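Local coordinates for HTH-type transcriptional regulator Rv1985c/MT2039 (Mycobacterium tuberculosis, PDB 3ISP), which probably switches on expression of the lysine exporter LysE and represses its own gene, acting as a homodimeric DNA-binding regulator of the LysR family, at residues 162-167 against 259-264; 169-174 against 253-258. All blocks are in the same frame, centred on the assembly; numbering follows the deposited sequence.

Both contacts lie in the LysR substrate-binding domain along strand 255-271, with centres about 16 Å apart on one side of the chain's centre. Contact 1 (162-167 with 259-264), within the mixed sheet, pairs strand 155-169 with strand 255-271. Contact 2 (169-174 with 253-258) lies at the end of that pairing, where the first strand runs into helix 171-177 and the second begins, so along the chain it is nested inside the loop that contact 1 closes. Between them, Val257 N probably donates to Pro167 O (3.0 Å), and Arg256 packs against Leu166 and His261. Together they follow one antiparallel seam from the paired strands to its frayed end beside a helix.

Contact 1 of 2, residues 162-167 against 259-264; sequences EMRYLP and DIHLDV
Arg164 and Asp263 form a salt bridge across the two strands: NE donates to OD1 at 2.9 Å, meeting that oxygen on its syn side but 25° out of the carboxylate plane. NH2 adds two weak bonds, one to each carboxylate oxygen. The two side chains lie side by side and point the same way. The guanidinium also lies flat on the His261 ring, centres 3.8 Å apart and planes 13° apart, while Arg164 CD sits over the same ring face in a CH-pi contact. A chi1 of 57° sets His261 CG between the backbone N and the carbonyl carbon, and the ring lies against the arginine from there. Glu162 OE1 lies 4.2 Å from Asp263 OD1, a pair of like charges; the salt bridge of Asp263 to Arg164 would offset some of the repulsion.

Backbone bonds pair Met163 with Val264 and Tyr165 with Leu262, the shortest being Tyr165 N to Leu262 O at 2.7 Å; Arg164 and Asp263 form the non-hydrogen-bonded pair between them. Tyr165, Leu262 and Val264 occupy the opposite face from the salt bridge. There Val264 CG2 meets the Tyr165 ring obliquely at CD2 and CE2, and Tyr165 CB approaches Leu262 CB. The tyrosine hydroxyl is hydrogen-bonded to Asp104. Where regular pairing has ended, Pro167 CD rests near Ile260 O.

Strand 155-169 lies between 255-271 and 238-241 in the sheet; Leu166 bonds through its backbone to Phe240, and Tyr165 packs on Met239 and Pro241. Helix 201-210 touches Pro167 through Leu205, Leu262 through Met204 and Ile260 through Lys208 and Ala209.

Contact 2 of 2, residues 169-174 against 253-258; sequences ASRPFV and SFVRVC
Ala169 O accepts from Val255 N at 2.6 Å in a nearly straight bond, 172° at the hydrogen, with the donor almost along the C=O axis. The return bond from Ala169 N to Val255 O is weak, long at 3.3 Å and bent to 134°, which leaves the first bond to carry the pairing. Phe254 CA also approaches Ala169 O as a C-H donor, and Ser170 CA does the same toward Ser253 O at 3.4 Å.

Ser170 stands at the N-cap of the helix that follows. Its OG, placed between the backbone N and the carbonyl carbon (chi1 68°), weakly accepts from Phe173 N, and Ser170 O takes the N-H of Val174. On the other segment, Arg256 curls back: NE donates to Cys258 O at 3.1 Å, and NH2 bonds weakly both to that oxygen and to Ile260 O. Ser253 OG has a weak bond to Asp251.

The Arg171 guanidinium is laid over Val255, whose CG1 sits 3.3 Å above its plane, over the centre, with the two side chains crossing at about a right angle. Its NE is bonded to Gly252 O, which anchors the group in that position. Val255's other methyl, CG2, meets CG2 of Val174 at 3.4 Å, so the two methyls of this one valine meet two residues of the first helical turn. Ala169 CB reaches Val257 CG2 more distantly.

The contact thus fastens the first turn of helix 171-177 to the beginning of strand 255-271. The Phe254 ring packs on helices 242-251 and 224-232 and meets Phe240 of strand 238-241 edge-to-face, while Val257 leans on Leu178 and Phe182.

Contact 1 of 2, residues 162-167 against 259-264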
# COMPACT_ATOMS: atom_id res chain seq x y z
N GLU A 162 6.37 -24.27 -20.19
CA GLU A 162 6.65 -24.12 -18.76
C GLU A 162 8.15 -24.07 -18.48
O GLU A 162 8.94 -24.70 -19.19
CB GLU A 162 5.99 -25.24 -17.96
CG GLU A 162 4.51 -25.36 -18.22
CD GLU A 162 3.89 -26.52 -17.46
OE1 GLU A 162 4.66 -27.39 -16.97
OE2 GLU A 162 2.64 -26.55 -17.36
N MET A 163 8.52 -23.29 -17.47
CA MET A 163 9.92 -23.19 -17.01
C MET A 163 10.07 -24.11 -15.80
O MET A 163 9.23 -24.09 -14.91
CB MET A 163 10.26 -21.73 -16.65
CG MET A 163 11.61 -21.50 -15.95
SD MET A 163 12.15 -19.78 -15.95
CE MET A 163 10.63 -18.99 -15.50
N ARG A 164 11.10 -24.95 -15.78
CA ARG A 164 11.30 -25.80 -14.61
C ARG A 164 12.25 -25.19 -13.58
O ARG A 164 13.28 -24.62 -13.94
CB ARG A 164 11.79 -27.19 -15.00
CG ARG A 164 12.05 -28.06 -13.78
CD ARG A 164 12.01 -29.53 -14.11
NE ARG A 164 10.74 -29.92 -14.71
CZ ARG A 164 10.58 -30.95 -15.52
NH1 ARG A 164 11.61 -31.71 -15.83
NH2 ARG A 164 9.38 -31.22 -16.02
N TYR A 165 11.89 -25.31 -12.31
CA TYR A 165 12.70 -24.79 -11.22
C TYR A 165 13.24 -25.91 -10.31
O TYR A 165 12.45 -26.65 -9.72
CB TYR A 165 11.88 -23.81 -10.37
CG TYR A 165 11.68 -22.46 -11.01
CD1 TYR A 165 12.58 -21.43 -10.78
CD2 TYR A 165 10.59 -22.21 -11.84
CE1 TYR A 165 12.40 -20.20 -11.35
CE2 TYR A 165 10.42 -20.98 -12.42
CZ TYR A 165 11.32 -19.98 -12.17
OH TYR A 165 11.16 -18.74 -12.75
N LEU A 166 14.56 -26.00 -10.21
CA LEU A 166 15.23 -27.00 -9.36
C LEU A 166 15.63 -26.38 -8.04
O LEU A 166 16.21 -25.30 -8.03
CB LEU A 166 16.48 -27.54 -10.05
CG LEU A 166 16.18 -28.00 -11.47
CD1 LEU A 166 17.42 -28.47 -12.21
CD2 LEU A 166 15.15 -29.11 -11.40
N PRO A 167 15.34 -27.05 -6.92
CA PRO A 167 15.76 -26.57 -5.60
C PRO A 167 17.24 -26.87 -5.40
O PRO A 167 17.59 -28.05 -5.31
CB PRO A 167 14.95 -27.42 -4.62
CG PRO A 167 14.12 -28.36 -5.47
CD PRO A 167 14.72 -28.38 -6.84
N ASP A 259 14.71 -34.26 -4.84
CA ASP A 259 14.31 -34.84 -6.10
C ASP A 259 13.11 -34.13 -6.75
O ASP A 259 12.79 -34.36 -7.92
CB ASP A 259 13.99 -36.31 -5.88
CG ASP A 259 14.39 -37.16 -7.05
OD1 ASP A 259 15.19 -36.67 -7.89
OD2 ASP A 259 13.92 -38.32 -7.14
N ILE A 260 12.45 -33.26 -5.99
CA ILE A 260 11.27 -32.55 -6.46
C ILE A 260 11.60 -31.32 -7.30
O ILE A 260 12.68 -30.75 -7.18
CB ILE A 260 10.43 -32.07 -5.29
CG1 ILE A 260 10.33 -33.17 -4.24
CG2 ILE A 260 9.07 -31.60 -5.77
CD1 ILE A 260 9.42 -32.81 -3.10
N HIS A 261 10.67 -30.90 -8.15
CA HIS A 261 10.83 -29.67 -8.92
C HIS A 261 9.51 -28.89 -9.07
O HIS A 261 8.45 -29.33 -8.62
CB HIS A 261 11.45 -29.95 -10.29
CG HIS A 261 10.68 -30.93 -11.12
ND1 HIS A 261 9.39 -30.70 -11.55
CD2 HIS A 261 11.03 -32.14 -11.62
CE1 HIS A 261 8.98 -31.73 -12.27
NE2 HIS A 261 9.95 -32.61 -12.33
N LEU A 262 9.59 -27.71 -9.69
CA LEU A 262 8.40 -26.93 -9.97
C LEU A 262 8.32 -26.58 -11.43
O LEU A 262 9.29 -26.06 -12.00
CB LEU A 262 8.36 -25.64 -9.15
CG LEU A 262 7.67 -25.68 -7.80
CD1 LEU A 262 7.20 -24.29 -7.45
CD2 LEU A 262 6.50 -26.63 -7.82
N ASP A 263 7.18 -26.86 -12.04
CA ASP A 263 6.92 -26.36 -13.38
C ASP A 263 6.01 -25.16 -13.26
O ASP A 263 4.98 -25.19 -12.58
CB ASP A 263 6.31 -27.44 -14.27
CG ASP A 263 7.26 -28.59 -14.53
OD1 ASP A 263 8.33 -28.36 -15.13
OD2 ASP A 263 6.93 -29.73 -14.15
N VAL A 264 6.42 -24.08 -13.91
CA VAL A 264 5.65 -22.85 -13.90
C VAL A 264 5.30 -22.50 -15.33
O VAL A 264 6.19 -22.22 -16.13
CB VAL A 264 6.45 -21.70 -13.26
CG1 VAL A 264 5.52 -20.59 -12.78
CG2 VAL A 264 7.27 -22.22 -12.10

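Contact 2 of 2, residues 169-174 against 253-258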
# COMPACT_ATOMS: atom_id res chain seq x y z
N ALA A 169 21.61 -25.72 -4.18
CA ALA A 169 22.54 -25.15 -3.22
C ALA A 169 23.93 -25.68 -3.53
O ALA A 169 24.07 -26.62 -4.32
CB ALA A 169 22.16 -25.50 -1.79
N SER A 170 24.94 -25.09 -2.92
CA SER A 170 26.31 -25.56 -3.08
C SER A 170 26.55 -26.72 -2.13
O SER A 170 25.83 -26.87 -1.13
CB SER A 170 27.28 -24.44 -2.75
OG SER A 170 27.21 -24.14 -1.38
N ARG A 171 27.55 -27.54 -2.43
CA ARG A 171 27.82 -28.74 -1.63
C ARG A 171 28.16 -28.41 -0.17
O ARG A 171 27.67 -29.09 0.74
CB ARG A 171 28.93 -29.58 -2.27
CG ARG A 171 28.86 -29.65 -3.78
CD ARG A 171 29.45 -30.93 -4.33
NE ARG A 171 29.25 -31.01 -5.78
CZ ARG A 171 28.93 -32.13 -6.42
NH1 ARG A 171 28.76 -33.27 -5.76
NH2 ARG A 171 28.77 -32.11 -7.74
N PRO A 172 28.99 -27.38 0.05
CA PRO A 172 29.22 -26.92 1.43
C PRO A 172 27.90 -26.66 2.15
O PRO A 172 27.75 -27.11 3.29
CB PRO A 172 30.00 -25.63 1.23
CG PRO A 172 30.77 -25.86 -0.02
CD PRO A 172 29.85 -26.66 -0.91
N PHE A 173 26.97 -25.96 1.51
CA PHE A 173 25.66 -25.74 2.14
C PHE A 173 24.94 -27.04 2.51
O PHE A 173 24.36 -27.14 3.59
CB PHE A 173 24.72 -24.87 1.30
CG PHE A 173 23.38 -24.67 1.96
CD1 PHE A 173 23.18 -23.63 2.85
CD2 PHE A 173 22.36 -25.57 1.76
CE1 PHE A 173 21.97 -23.46 3.50
CE2 PHE A 173 21.14 -25.41 2.41
CZ PHE A 173 20.95 -24.35 3.28
N VAL A 174 24.96 -28.02 1.60
CA VAL A 174 24.35 -29.32 1.89
C VAL A 174 25.03 -30.01 3.06
O VAL A 174 24.35 -30.45 3.98
CB VAL A 174 24.34 -30.26 0.68
CG1 VAL A 174 23.95 -31.66 1.11
CG2 VAL A 174 23.37 -29.75 -0.38
N SER A 253 29.58 -27.10 -8.68
CA SER A 253 29.29 -25.90 -7.90
C SER A 253 27.92 -25.91 -7.20
O SER A 253 27.79 -25.39 -6.09
CB SER A 253 29.41 -24.65 -8.78
OG SER A 253 30.50 -24.75 -9.67
N PHE A 254 26.90 -26.48 -7.85
CA PHE A 254 25.58 -26.67 -7.23
C PHE A 254 25.26 -28.15 -7.09
O PHE A 254 25.71 -28.95 -7.89
CB PHE A 254 24.48 -26.07 -8.09
CG PHE A 254 24.30 -24.59 -7.92
CD1 PHE A 254 24.76 -23.94 -6.80
CD2 PHE A 254 23.63 -23.87 -8.88
CE1 PHE A 254 24.59 -22.58 -6.66
CE2 PHE A 254 23.44 -22.52 -8.75
CZ PHE A 254 23.93 -21.87 -7.64
N VAL A 255 24.43 -28.49 -6.10
CA VAL A 255 23.79 -29.80 -6.07
C VAL A 255 22.29 -29.71 -5.74
O VAL A 255 21.87 -28.93 -4.88
CB VAL A 255 24.44 -30.75 -5.04
CG1 VAL A 255 25.86 -31.09 -5.45
CG2 VAL A 255 24.38 -30.16 -3.64
N ARG A 256 21.48 -30.54 -6.41
CA ARG A 256 20.07 -30.62 -6.07
C ARG A 256 19.87 -31.02 -4.62
O ARG A 256 20.32 -32.07 -4.19
CB ARG A 256 19.33 -31.60 -6.97
CG ARG A 256 19.07 -31.08 -8.37
CD ARG A 256 18.14 -32.02 -9.14
NE ARG A 256 16.77 -31.99 -8.63
CZ ARG A 256 15.70 -32.26 -9.38
NH1 ARG A 256 15.85 -32.56 -10.66
NH2 ARG A 256 14.48 -32.22 -8.85
N VAL A 257 19.18 -30.16 -3.88
CA VAL A 257 18.78 -30.38 -2.50
C VAL A 257 17.79 -31.54 -2.34
O VAL A 257 17.76 -32.21 -1.31
CB VAL A 257 18.12 -29.09 -1.98
CG1 VAL A 257 17.05 -29.38 -0.92
CG2 VAL A 257 19.20 -28.13 -1.47
N CYS A 258 16.97 -31.76 -3.36
CA CYS A 258 16.05 -32.89 -3.35
C CYS A 258 15.48 -33.18 -4.75
O CYS A 258 15.75 -32.46 -5.71
CB CYS A 258 14.92 -32.72 -2.31
SG CYS A 258 13.61 -31.54 -2.70